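Uncharacterized protein (Burkholderia cenocepacia, PDB 6ANS) is of unknown function, a DUF1214-family protein that forms a two-subunit assembly and binds a sodium ion in this crystal. Local coordinates at residues 94-97 and 101-104; 70-75 and 312-317; 78-83 and 235-240. All blocks are in the same frame, centred on the assembly; numbering follows the deposited sequence. Where two conformers were deposited one is given.

Interaction 1 (94-97 and 101-104); sequences SPSH and KIGA. With NA (sodium ion), chain F.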
ATOM      1  N   SER A  94      -3.223  -4.539   5.066  1.00 23.24           N
ATOM      2  CA  SER A  94      -3.158  -3.847   6.344  0.54 25.10           C
ATOM      3  C   SER A  94      -4.087  -2.646   6.322  1.00 25.35           C
ATOM      4  O   SER A  94      -3.840  -1.712   5.561  1.00 20.24           O
ATOM      5  CB  SER A  94      -1.721  -3.404   6.621  0.54 25.46           C
ATOM      6  OG  SER A  94      -1.679  -2.461   7.676  0.54 30.26           O
ATOM      7  N   PRO A  95      -5.163  -2.613   7.130  1.00 22.70           N
ATOM      8  CA  PRO A  95      -6.059  -1.454   7.135  1.00 22.48           C
ATOM      9  C   PRO A  95      -5.570  -0.291   7.987  1.00 26.69           C
ATOM     10  O   PRO A  95      -6.280   0.715   8.099  1.00 24.15           O
ATOM     11  CB  PRO A  95      -7.366  -2.040   7.709  1.00 22.66           C
ATOM     12  CG  PRO A  95      -6.872  -3.055   8.707  1.00 20.52           C
ATOM     13  CD  PRO A  95      -5.591  -3.636   8.103  1.00 22.73           C
ATOM     14  N   SER A  96      -4.413  -0.416   8.626  1.00 20.49           N
ATOM     15  CA  SER A  96      -3.757   0.700   9.300  1.00 20.74           C
ATOM     16  C   SER A  96      -2.301   0.328   9.511  1.00 25.80           C
ATOM     17  O   SER A  96      -2.001  -0.817   9.866  1.00 24.51           O
ATOM     18  CB  SER A  96      -4.396   1.047  10.647  1.00 24.04           C
ATOM     19  OG  SER A  96      -5.504   1.920  10.491  1.00 23.58           O
ATOM     20  N   HIS A  97      -1.409   1.276   9.239  1.00 19.29           N
ATOM     21  CA  HIS A  97       0.027   1.035   9.319  1.00 19.24           C
ATOM     22  C   HIS A  97       0.732   2.387   9.421  1.00 23.53           C
ATOM     23  O   HIS A  97       0.112   3.405   9.754  1.00 22.56           O
ATOM     24  CB  HIS A  97       0.486   0.210   8.103  1.00 19.12           C
ATOM     25  CG  HIS A  97       0.030   0.788   6.794  1.00 29.44           C
ATOM     26  ND1 HIS A  97       0.688   1.825   6.165  1.00 28.69           N
ATOM     27  CD2 HIS A  97      -1.054   0.510   6.023  1.00 26.75           C
ATOM     28  CE1 HIS A  97       0.051   2.135   5.046  1.00 26.37           C
ATOM     29  NE2 HIS A  97      -1.003   1.345   4.934  1.00 28.91           N
ATOM     30  N   LYS A 101      -3.988   5.499   8.511  1.00 23.08           N
ATOM     31  CA  LYS A 101      -4.383   5.316   9.901  1.00 24.60           C
ATOM     32  C   LYS A 101      -5.857   5.636  10.124  1.00 19.05           C
ATOM     33  O   LYS A 101      -6.382   6.605   9.568  1.00 19.02           O
ATOM     34  CB  LYS A 101      -3.508   6.184  10.815  1.00 24.70           C
ATOM     35  CG  LYS A 101      -2.018   5.789  10.799  1.00 22.86           C
ATOM     36  CD  LYS A 101      -1.165   6.737  11.641  1.00 26.93           C
ATOM     37  CE  LYS A 101       0.316   6.322  11.613  1.00 24.93           C
ATOM     38  NZ  LYS A 101       1.121   7.180  12.518  1.00 28.21           N
ATOM     39  N   ILE A 102      -6.514   4.830  10.962  1.00 20.52           N
ATOM     40  CA  ILE A 102      -7.947   4.960  11.226  1.00 26.22           C
ATOM     41  C   ILE A 102      -8.234   4.730  12.706  1.00 28.69           C
ATOM     42  O   ILE A 102      -7.848   3.697  13.266  1.00 26.45           O
ATOM     43  CB  ILE A 102      -8.777   3.955  10.405  1.00 26.95           C
ATOM     44  CG1 ILE A 102      -8.689   4.228   8.905  1.00 24.39           C
ATOM     45  CG2 ILE A 102     -10.244   3.977  10.884  1.00 28.24           C
ATOM     46  CD1 ILE A 102      -9.352   3.131   8.057  1.00 23.15           C
ATOM     47  N   GLY A 103      -8.944   5.674  13.325  1.00 22.63           N
ATOM     48  CA  GLY A 103      -9.673   5.401  14.554  1.00 24.55           C
ATOM     49  C   GLY A 103      -8.818   5.061  15.755  1.00 22.71           C
ATOM     50  O   GLY A 103      -9.138   4.127  16.491  1.00 21.62           O
ATOM     51  N   ALA A 104      -7.772   5.846  16.000  1.00 23.74           N
ATOM     52  CA  ALA A 104      -6.781   5.551  17.037  1.00 27.35           C
ATOM     53  C   ALA A 104      -6.117   4.202  16.756  1.00 21.34           C
ATOM     54  O   ALA A 104      -6.242   3.239  17.514  1.00 29.72           O
ATOM     55  CB  ALA A 104      -7.408   5.589  18.440  1.00 23.56           C
TER
HETATM   56 NA    NA F 402      -8.300   2.015  17.153  1.00 26.48          NA
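Lys101 runs alongside the backbone carbonyl of His97, and Ser96 meets the amide of Ile102 next to it. The Lys101 CB leads away from 94-97. With CG anti to the carbonyl carbon (chi1 -64°), the chain then passes close to His97 O. Lys101 CG lies 3.4 Å from His97 O. Lys101 CD is farther off, 4.0 Å from His97 O, and Lys101 CE comes back to 3.5 Å from His97 O. This is the zigzag of an extended chain, whose CG and CE edge faces the oxygen. The tip, NZ, goes beyond this pair of segments and is hydrogen-bonded to Ser315 OG.

Ser96 OG joins the two segments. It donates to Pro95 O at 2.8 Å, a bond that folds back onto its own segment and would restrain the rotation of the hydroxyl. It also accepts a weak hydrogen bond, 3.1 Å from Ile102 N to Ser96 OG, bent to 125° at the hydrogen. Ile102 CD1 packs on the same carbonyl, 3.9 Å from Pro95 O.

Just after these residues the backbone turns to a metal. Gly103 O and Ala104 O each bind the sodium ion at 2.4 Å, and three atoms from elsewhere complete its shell.

Both segments belong to one loop between helix 60-83 and strand 109-115. The Ile102 side chain packs against Leu73 and Ile76 of 60-83 and against Phe237, Thr241 and Phe245 of 224-251. Pro95 and Ser96 rest on strand 109-115 at Tyr111, and Pro95 also touches Tyr113.

Interaction 2 (70-75 and 312-317); sequences LSRLMR and WMESLD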
ATOM      1  N   LEU A  70      -7.512  12.236   4.494  1.00 24.97           N
ATOM      2  CA  LEU A  70      -8.490  11.809   3.494  1.00 19.00           C
ATOM      3  C   LEU A  70      -7.832  10.973   2.406  1.00 20.35           C
ATOM      4  O   LEU A  70      -8.351   9.914   2.026  1.00 21.72           O
ATOM      5  CB  LEU A  70      -9.215  13.015   2.871  1.00 24.22           C
ATOM      6  CG  LEU A  70     -10.158  13.878   3.706  1.00 24.05           C
ATOM      7  CD1 LEU A  70     -10.976  14.795   2.803  1.00 23.22           C
ATOM      8  CD2 LEU A  70     -11.080  13.017   4.572  1.00 24.21           C
ATOM      9  N   SER A  71      -6.676  11.420   1.896  1.00 18.66           N
ATOM     10  CA  SER A  71      -5.990  10.614   0.894  1.00 18.44           C
ATOM     11  C   SER A  71      -5.586   9.250   1.463  1.00 25.37           C
ATOM     12  O   SER A  71      -5.565   8.252   0.731  1.00 26.43           O
ATOM     13  CB  SER A  71      -4.774  11.365   0.347  1.00 18.63           C
ATOM     14  OG  SER A  71      -3.643  11.286   1.206  1.00 22.55           O
ATOM     15  N   ARG A  72      -5.256   9.187   2.751  1.00 21.22           N
ATOM     16  CA  ARG A  72      -4.922   7.904   3.370  1.00 26.88           C
ATOM     17  C   ARG A  72      -6.143   6.994   3.477  1.00 19.24           C
ATOM     18  O   ARG A  72      -6.040   5.779   3.274  1.00 19.50           O
ATOM     19  CB  ARG A  72      -4.303   8.131   4.744  1.00 24.57           C
ATOM     20  CG  ARG A  72      -2.912   8.756   4.659  1.00 20.87           C
ATOM     21  CD  ARG A  72      -2.435   9.248   6.006  1.00 20.95           C
ATOM     22  NE  ARG A  72      -1.007   9.537   5.984  1.00 19.72           N
ATOM     23  CZ  ARG A  72      -0.261   9.691   7.074  1.00 24.44           C
ATOM     24  NH1 ARG A  72      -0.817   9.595   8.285  1.00 19.70           N
ATOM     25  NH2 ARG A  72       1.046   9.919   6.947  1.00 21.20           N
ATOM     26  N   LEU A  73      -7.307   7.557   3.807  1.00 18.21           N
ATOM     27  CA  LEU A  73      -8.517   6.741   3.866  1.00 22.43           C
ATOM     28  C   LEU A  73      -8.815   6.133   2.502  1.00 28.48           C
ATOM     29  O   LEU A  73      -9.216   4.965   2.402  1.00 20.96           O
ATOM     30  CB  LEU A  73      -9.689   7.589   4.347  1.00 19.44           C
ATOM     31  CG  LEU A  73      -9.560   8.088   5.792  1.00 22.54           C
ATOM     32  CD1 LEU A  73     -10.764   8.934   6.172  1.00 19.25           C
ATOM     33  CD2 LEU A  73      -9.411   6.914   6.740  1.00 18.84           C
HETATM   34  N   MSE A  74      -8.586   6.908   1.441  1.00 21.82           N
HETATM   35  CA  MSE A  74      -8.734   6.510   0.039  0.54 24.16           C
HETATM   36  C   MSE A  74      -7.987   5.242  -0.292  1.00 20.06           C
HETATM   37  O   MSE A  74      -8.471   4.318  -0.920  1.00 25.70           O
HETATM   38  CB  MSE A  74      -8.179   7.613  -0.862  0.54 25.19           C
HETATM   39  CG  MSE A  74      -9.152   8.376  -1.670  0.54 35.36           C
HETATM   40 SE   MSE A  74      -8.152   9.689  -2.747  0.54 50.36          SE
HETATM   41  CE  MSE A  74      -7.905   8.498  -4.265  0.54 28.47           C
ATOM     42  N   ARG A  75      -6.720   5.264   0.095  1.00 23.07           N
ATOM     43  CA  ARG A  75      -5.845   4.140  -0.199  1.00 25.86           C
ATOM     44  C   ARG A  75      -6.340   2.882   0.505  1.00 24.43           C
ATOM     45  O   ARG A  75      -6.422   1.808  -0.103  1.00 21.37           O
ATOM     46  CB  ARG A  75      -4.414   4.492   0.211  1.00 22.94           C
ATOM     47  CG  ARG A  75      -3.740   5.561  -0.698  1.00 22.06           C
ATOM     48  CD  ARG A  75      -2.603   6.300   0.036  1.00 21.25           C
ATOM     49  NE  ARG A  75      -1.603   5.367   0.549  1.00 27.49           N
ATOM     50  CZ  ARG A  75      -0.957   5.512   1.706  1.00 27.56           C
ATOM     51  NH1 ARG A  75      -1.182   6.567   2.490  1.00 20.62           N
ATOM     52  NH2 ARG A  75      -0.084   4.593   2.081  1.00 24.29           N
ATOM     53  N   TRP A 312      -7.634  13.979  13.923  1.00 24.73           N
ATOM     54  CA  TRP A 312      -8.261  12.978  13.062  1.00 21.45           C
ATOM     55  C   TRP A 312      -8.126  11.557  13.597  1.00 24.88           C
ATOM     56  O   TRP A 312      -8.526  10.608  12.907  1.00 23.90           O
ATOM     57  CB  TRP A 312      -7.650  13.111  11.656  1.00 27.38           C
ATOM     58  CG  TRP A 312      -7.661  14.579  11.278  1.00 32.90           C
ATOM     59  CD1 TRP A 312      -6.581  15.404  11.100  1.00 28.61           C
ATOM     60  CD2 TRP A 312      -8.822  15.405  11.136  1.00 27.24           C
ATOM     61  NE1 TRP A 312      -7.006  16.685  10.831  1.00 27.66           N
ATOM     62  CE2 TRP A 312      -8.375  16.711  10.840  1.00 25.69           C
ATOM     63  CE3 TRP A 312     -10.197  15.160  11.203  1.00 29.36           C
ATOM     64  CZ2 TRP A 312      -9.255  17.770  10.614  1.00 28.88           C
ATOM     65  CZ3 TRP A 312     -11.073  16.218  10.982  1.00 26.47           C
ATOM     66  CH2 TRP A 312     -10.595  17.505  10.691  1.00 30.93           C
HETATM   67  N   MSE A 313      -7.562  11.397  14.795  1.00 21.83           N
HETATM   68  CA  MSE A 313      -7.421  10.105  15.470  1.00 30.77           C
HETATM   69  C   MSE A 313      -6.495   9.182  14.688  1.00 24.55           C
HETATM   70  O   MSE A 313      -6.602   7.956  14.726  1.00 24.55           O
HETATM   71  CB  MSE A 313      -8.809   9.483  15.731  1.00 20.68           C
HETATM   72  CG  MSE A 313      -9.662  10.432  16.581  1.00 31.38           C
HETATM   73 SE   MSE A 313     -11.331   9.655  17.331  1.00 42.06          SE
HETATM   74  CE  MSE A 313     -10.469   8.289  18.475  1.00 29.57           C
ATOM     75  N   GLU A 314      -5.560   9.790  13.976  1.00 26.52           N
ATOM     76  CA  GLU A 314      -4.387   9.074  13.514  1.00 21.65           C
ATOM     77  C   GLU A 314      -3.335   9.187  14.599  1.00 24.36           C
ATOM     78  O   GLU A 314      -3.073  10.293  15.081  1.00 22.38           O
ATOM     79  CB  GLU A 314      -3.814   9.678  12.239  1.00 19.90           C
ATOM     80  CG  GLU A 314      -4.725   9.804  11.051  1.00 28.95           C
ATOM     81  CD  GLU A 314      -3.967  10.488   9.923  1.00 30.85           C
ATOM     82  OE1 GLU A 314      -3.643  11.680  10.074  1.00 32.42           O
ATOM     83  OE2 GLU A 314      -3.639   9.818   8.927  1.00 26.37           O
ATOM     84  N   SER A 315      -2.710   8.067  14.954  1.00 20.25           N
ATOM     85  CA  SER A 315      -1.521   8.166  15.790  1.00 30.06           C
ATOM     86  C   SER A 315      -0.527   9.120  15.141  1.00 28.48           C
ATOM     87  O   SER A 315      -0.454   9.231  13.913  1.00 22.43           O
ATOM     88  CB  SER A 315      -0.871   6.792  15.999  1.00 24.80           C
ATOM     89  OG  SER A 315      -0.491   6.203  14.768  1.00 20.41           O
ATOM     90  N   LEU A 316       0.231   9.827  15.975  1.00 26.56           N
ATOM     91  CA  LEU A 316       1.336  10.631  15.467  1.00 28.56           C
ATOM     92  C   LEU A 316       2.397   9.713  14.859  1.00 29.33           C
ATOM     93  O   LEU A 316       2.252   8.487  14.900  1.00 25.97           O
ATOM     94  CB  LEU A 316       1.898  11.524  16.573  1.00 23.87           C
ATOM     95  CG  LEU A 316       0.886  12.547  17.133  1.00 30.48           C
ATOM     96  CD1 LEU A 316       1.552  13.459  18.165  1.00 33.08           C
ATOM     97  CD2 LEU A 316       0.238  13.367  16.021  1.00 24.76           C
ATOM     98  N   ASP A 317       3.450  10.269  14.258  1.00 27.89           N
ATOM     99  CA  ASP A 317       4.298   9.436  13.405  1.00 25.27           C
ATOM    100  C   ASP A 317       5.329   8.707  14.257  1.00 25.23           C
ATOM    101  O   ASP A 317       6.450   9.183  14.466  1.00 28.02           O
ATOM    102  CB  ASP A 317       4.954  10.265  12.310  1.00 30.38           C
ATOM    103  CG  ASP A 317       5.761   9.398  11.328  1.00 32.51           C
ATOM    104  OD1 ASP A 317       5.800   8.159  11.509  1.00 28.36           O
ATOM    105  OD2 ASP A 317       6.342   9.954  10.374  1.00 34.03           O
TER
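Arg72 reaches out from helix 60-83 and Glu314 reaches back from its loop. The two extended side chains meet obliquely. One oxygen and one nitrogen make the salt bridge: Arg72 NH1 lies 2.9 Å from Glu314 OE2. The guanidinium and carboxylate planes are turned 65° apart, so this is a single-point contact and not a paired, coplanar one. Glu314 OE2 sits at the guanidinium edge, near its plane. Relative to the carboxylate, NH1 comes from above, 47° out of its plane. Arg72 CD also comes close, 3.2 Å from Glu314 OE2. With chi3 at 166° the Arg72 chain stays extended as far as NE and carries the charged group across to the loop.

Each charged group has further partners. The other oxygen, Glu314 OE1, is hydrogen-bonded to Asn310 ND2, and the two bonds together would restrain the rotation of the carboxylate. Arg72 NE forms a salt bridge with Glu83 of the second subunit. The buried guanidinium thus has two acidic partners, which would probably offset its charge and that of the nearby Arg68. This is a buried, intersubunit ion network, tying a DUF1214 loop after strand 303-309 to a helix at the dimer interface.

Interaction 3 (78-83 and 235-240); sequences LEMHVE and AQFVEQ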
ATOM      1  N   LEU A  78      -9.613   1.613  -1.108  1.00 18.66           N
ATOM      2  CA  LEU A  78      -9.498   0.941  -2.403  1.00 19.94           C
ATOM      3  C   LEU A  78      -8.996  -0.494  -2.256  1.00 22.35           C
ATOM      4  O   LEU A  78      -9.388  -1.379  -3.022  1.00 19.40           O
ATOM      5  CB  LEU A  78      -8.586   1.750  -3.342  1.00 21.96           C
ATOM      6  CG  LEU A  78      -9.177   3.044  -3.914  1.00 25.80           C
ATOM      7  CD1 LEU A  78      -8.083   3.941  -4.544  1.00 21.90           C
ATOM      8  CD2 LEU A  78     -10.287   2.750  -4.934  1.00 19.21           C
ATOM      9  N   GLU A  79      -8.092  -0.739  -1.312  1.00 21.79           N
ATOM     10  CA  GLU A  79      -7.686  -2.114  -1.049  1.00 25.99           C
ATOM     11  C   GLU A  79      -8.845  -2.905  -0.474  1.00 27.11           C
ATOM     12  O   GLU A  79      -9.099  -4.052  -0.880  1.00 20.17           O
ATOM     13  CB  GLU A  79      -6.486  -2.128  -0.097  1.00 18.61           C
ATOM     14  CG  GLU A  79      -5.183  -1.572  -0.740  1.00 23.66           C
ATOM     15  CD  GLU A  79      -3.984  -1.552   0.218  1.00 33.83           C
ATOM     16  OE1 GLU A  79      -4.028  -2.215   1.271  1.00 43.70           O
ATOM     17  OE2 GLU A  79      -2.991  -0.858  -0.079  1.00 42.52           O
HETATM   18  N   MSE A  80      -9.563  -2.294   0.461  1.00 21.79           N
HETATM   19  CA  MSE A  80     -10.701  -2.907   1.100  1.00 24.68           C
HETATM   20  C   MSE A  80     -11.799  -3.283   0.120  1.00 26.66           C
HETATM   21  O   MSE A  80     -12.291  -4.398   0.148  1.00 23.38           O
HETATM   22  CB  MSE A  80     -11.270  -1.967   2.156  1.00 19.70           C
HETATM   23  CG  MSE A  80     -12.451  -2.563   2.906  1.00 29.37           C
HETATM   24 SE   MSE A  80     -13.063  -1.323   4.293  1.00 41.85          SE
HETATM   25  CE  MSE A  80     -11.500  -1.339   5.517  1.00 26.60           C
ATOM     26  N   HIS A  81     -12.167  -2.354  -0.766  1.00 23.46           N
ATOM     27  CA  HIS A  81     -13.390  -2.508  -1.537  1.00 25.41           C
ATOM     28  C   HIS A  81     -13.182  -2.755  -3.018  1.00 26.21           C
ATOM     29  O   HIS A  81     -14.142  -3.126  -3.689  1.00 30.04           O
ATOM     30  CB  HIS A  81     -14.278  -1.270  -1.372  1.00 23.48           C
ATOM     31  CG  HIS A  81     -14.877  -1.159  -0.010  1.00 21.17           C
ATOM     32  ND1 HIS A  81     -15.771  -2.087   0.478  1.00 21.89           N
ATOM     33  CD2 HIS A  81     -14.706  -0.244   0.974  1.00 24.51           C
ATOM     34  CE1 HIS A  81     -16.150  -1.732   1.695  1.00 27.22           C
ATOM     35  NE2 HIS A  81     -15.519  -0.617   2.018  1.00 24.07           N
ATOM     36  N   VAL A  82     -11.970  -2.582  -3.546  1.00 27.55           N
ATOM     37  CA  VAL A  82     -11.694  -2.819  -4.958  1.00 23.22           C
ATOM     38  C   VAL A  82     -10.678  -3.944  -5.154  1.00 27.89           C
ATOM     39  O   VAL A  82     -10.945  -4.907  -5.868  1.00 30.09           O
ATOM     40  CB  VAL A  82     -11.240  -1.527  -5.668  1.00 23.92           C
ATOM     41  CG1 VAL A  82     -10.697  -1.839  -7.056  1.00 21.28           C
ATOM     42  CG2 VAL A  82     -12.420  -0.565  -5.762  1.00 20.68           C
ATOM     43  N   GLU A  83      -9.520  -3.858  -4.487  1.00 25.99           N
ATOM     44  CA  GLU A  83      -8.437  -4.789  -4.799  1.00 23.97           C
ATOM     45  C   GLU A  83      -8.546  -6.117  -4.050  1.00 27.85           C
ATOM     46  O   GLU A  83      -8.229  -7.165  -4.622  1.00 31.92           O
ATOM     47  CB  GLU A  83      -7.072  -4.143  -4.511  1.00 19.78           C
ATOM     48  CG  GLU A  83      -6.794  -2.903  -5.348  1.00 23.93           C
ATOM     49  CD  GLU A  83      -6.748  -3.196  -6.845  1.00 28.81           C
ATOM     50  OE1 GLU A  83      -6.613  -4.380  -7.227  1.00 26.73           O
ATOM     51  OE2 GLU A  83      -6.830  -2.238  -7.641  1.00 26.89           O
ATOM     52  N   ALA A 235     -15.406   5.177  -1.997  1.00 23.35           N
ATOM     53  CA  ALA A 235     -15.607   6.618  -1.824  1.00 25.46           C
ATOM     54  C   ALA A 235     -16.423   6.906  -0.578  1.00 27.07           C
ATOM     55  O   ALA A 235     -16.110   7.832   0.178  1.00 22.46           O
ATOM     56  CB  ALA A 235     -16.297   7.230  -3.059  1.00 20.82           C
ATOM     57  N   GLN A 236     -17.481   6.123  -0.351  1.00 22.15           N
ATOM     58  CA  GLN A 236     -18.326   6.346   0.816  1.00 20.74           C
ATOM     59  C   GLN A 236     -17.612   5.983   2.112  1.00 24.61           C
ATOM     60  O   GLN A 236     -17.921   6.556   3.162  1.00 24.99           O
ATOM     61  CB  GLN A 236     -19.640   5.572   0.661  1.00 21.54           C
ATOM     62  CG  GLN A 236     -20.644   6.295  -0.252  1.00 33.18           C
ATOM     63  CD  GLN A 236     -21.494   5.343  -1.066  1.00 51.71           C
ATOM     64  OE1 GLN A 236     -21.599   4.154  -0.742  1.00 42.68           O
ATOM     65  NE2 GLN A 236     -22.137   5.867  -2.119  1.00 55.66           N
ATOM     66  N   PHE A 237     -16.654   5.049   2.053  1.00 25.64           N
ATOM     67  CA  PHE A 237     -15.811   4.755   3.210  1.00 28.29           C
ATOM     68  C   PHE A 237     -15.023   5.984   3.657  1.00 23.74           C
ATOM     69  O   PHE A 237     -14.920   6.252   4.859  1.00 26.43           O
ATOM     70  CB  PHE A 237     -14.862   3.598   2.882  1.00 24.61           C
ATOM     71  CG  PHE A 237     -13.991   3.154   4.041  1.00 27.48           C
ATOM     72  CD1 PHE A 237     -14.426   2.153   4.917  1.00 21.24           C
ATOM     73  CD2 PHE A 237     -12.733   3.721   4.240  1.00 21.75           C
ATOM     74  CE1 PHE A 237     -13.616   1.727   5.977  1.00 29.54           C
ATOM     75  CE2 PHE A 237     -11.920   3.311   5.299  1.00 28.08           C
ATOM     76  CZ  PHE A 237     -12.358   2.306   6.173  1.00 22.98           C
ATOM     77  N   VAL A 238     -14.443   6.731   2.713  1.00 24.15           N
ATOM     78  CA  VAL A 238     -13.687   7.933   3.074  1.00 24.10           C
ATOM     79  C   VAL A 238     -14.587   8.931   3.786  1.00 23.71           C
ATOM     80  O   VAL A 238     -14.256   9.447   4.864  1.00 27.12           O
ATOM     81  CB  VAL A 238     -13.051   8.581   1.829  1.00 24.50           C
ATOM     82  CG1 VAL A 238     -12.406   9.905   2.221  1.00 19.69           C
ATOM     83  CG2 VAL A 238     -12.031   7.664   1.208  1.00 22.85           C
ATOM     84  N   GLU A 239     -15.747   9.211   3.197  1.00 22.62           N
ATOM     85  CA  GLU A 239     -16.646  10.201   3.781  1.00 27.01           C
ATOM     86  C   GLU A 239     -17.154   9.751   5.142  1.00 21.30           C
ATOM     87  O   GLU A 239     -17.122  10.521   6.111  1.00 23.98           O
ATOM     88  CB  GLU A 239     -17.824  10.467   2.846  1.00 26.37           C
ATOM     89  CG  GLU A 239     -18.855  11.433   3.434  1.00 26.10           C
ATOM     90  CD  GLU A 239     -19.709  12.084   2.368  1.00 37.32           C
ATOM     91  OE1 GLU A 239     -20.401  11.326   1.654  1.00 35.73           O
ATOM     92  OE2 GLU A 239     -19.719  13.340   2.270  1.00 35.42           O
ATOM     93  N   GLN A 240     -17.612   8.496   5.243  1.00 22.42           N
ATOM     94  CA  GLN A 240     -18.222   8.036   6.496  1.00 23.89           C
ATOM     95  C   GLN A 240     -17.188   7.829   7.599  1.00 24.60           C
ATOM     96  O   GLN A 240     -17.466   8.104   8.771  1.00 24.10           O
ATOM     97  CB  GLN A 240     -19.014   6.744   6.281  1.00 25.68           C
ATOM     98  CG  GLN A 240     -20.223   6.876   5.372  1.00 23.65           C
ATOM     99  CD  GLN A 240     -21.195   7.936   5.854  1.00 29.72           C
ATOM    100  OE1 GLN A 240     -21.515   8.013   7.046  1.00 26.82           O
ATOM    101  NE2 GLN A 240     -21.675   8.760   4.926  1.00 29.51           N
TER
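A Met-aromatic contact joins two helices here, the last turns of 60-83 and the middle of 224-251. Met80, a selenomethionine, supplies the chalcogen and Phe237 the ring. The selenium of Met80 lies 4.1 Å from the centroid of the Phe237 ring and 36° off the ring normal. It therefore approaches obliquely. The closest ring atom is CE1, with Met80 SE 3.5 Å from Phe237 CE1. The methyl extends the contact, since Met80 CE lies 3.8 Å from Phe237 CZ.

Both side chains leave their helices with CG anti to the backbone N (chi1 -178° for Met80, -177° for Phe237). Each points at the other helix, and the two cross at about a right angle. The bend at chi3, about the CG-SE bond, sets CE beside the ring.

His81 is the second neighbour of the phenylalanine. Its imidazole presents an edge, with His81 NE2 4.2 Å from Phe237 CD1. Met80 CG covers one face of that imidazole, over its centre. Beyond this pair of helices, His81 NE2 makes a weak hydrogen bond to Glu144. Phe237 also packs on Ala77 of helix 60-83 and on Ile102 of the loop that follows it.

The backbone under Met80 and His81 is not a plain alpha turn. Helix 60-83 widens to a pi-type turn as it finishes. Leu78 O accepts the alpha-type bond from Val82 N at 2.9 Å and the pi-type bond from Glu83 N, also at 2.9 Å.

How the interactions relate
Helix 60-83 is common to interactions 2 and 3, and the loop after it holds both sides of interaction 1. Along the chain the order is 70-75, 78-83, 94-97, 101-104, 235-240 and 312-317. Interaction 1 is nested inside interaction 3, and interaction 3 inside interaction 2. The centres of interactions 1 and 2 are about 7 Å apart; interaction 3 lies about 13 Å from each. A probable hydrogen bond from Ala104 N to Met313 O links the sodium-binding loop to 312-317. Val238 of 235-240 packs on Leu73 and Met74 of 70-75. Together they gather distant parts of the chain around one helix, which also meets the second subunit.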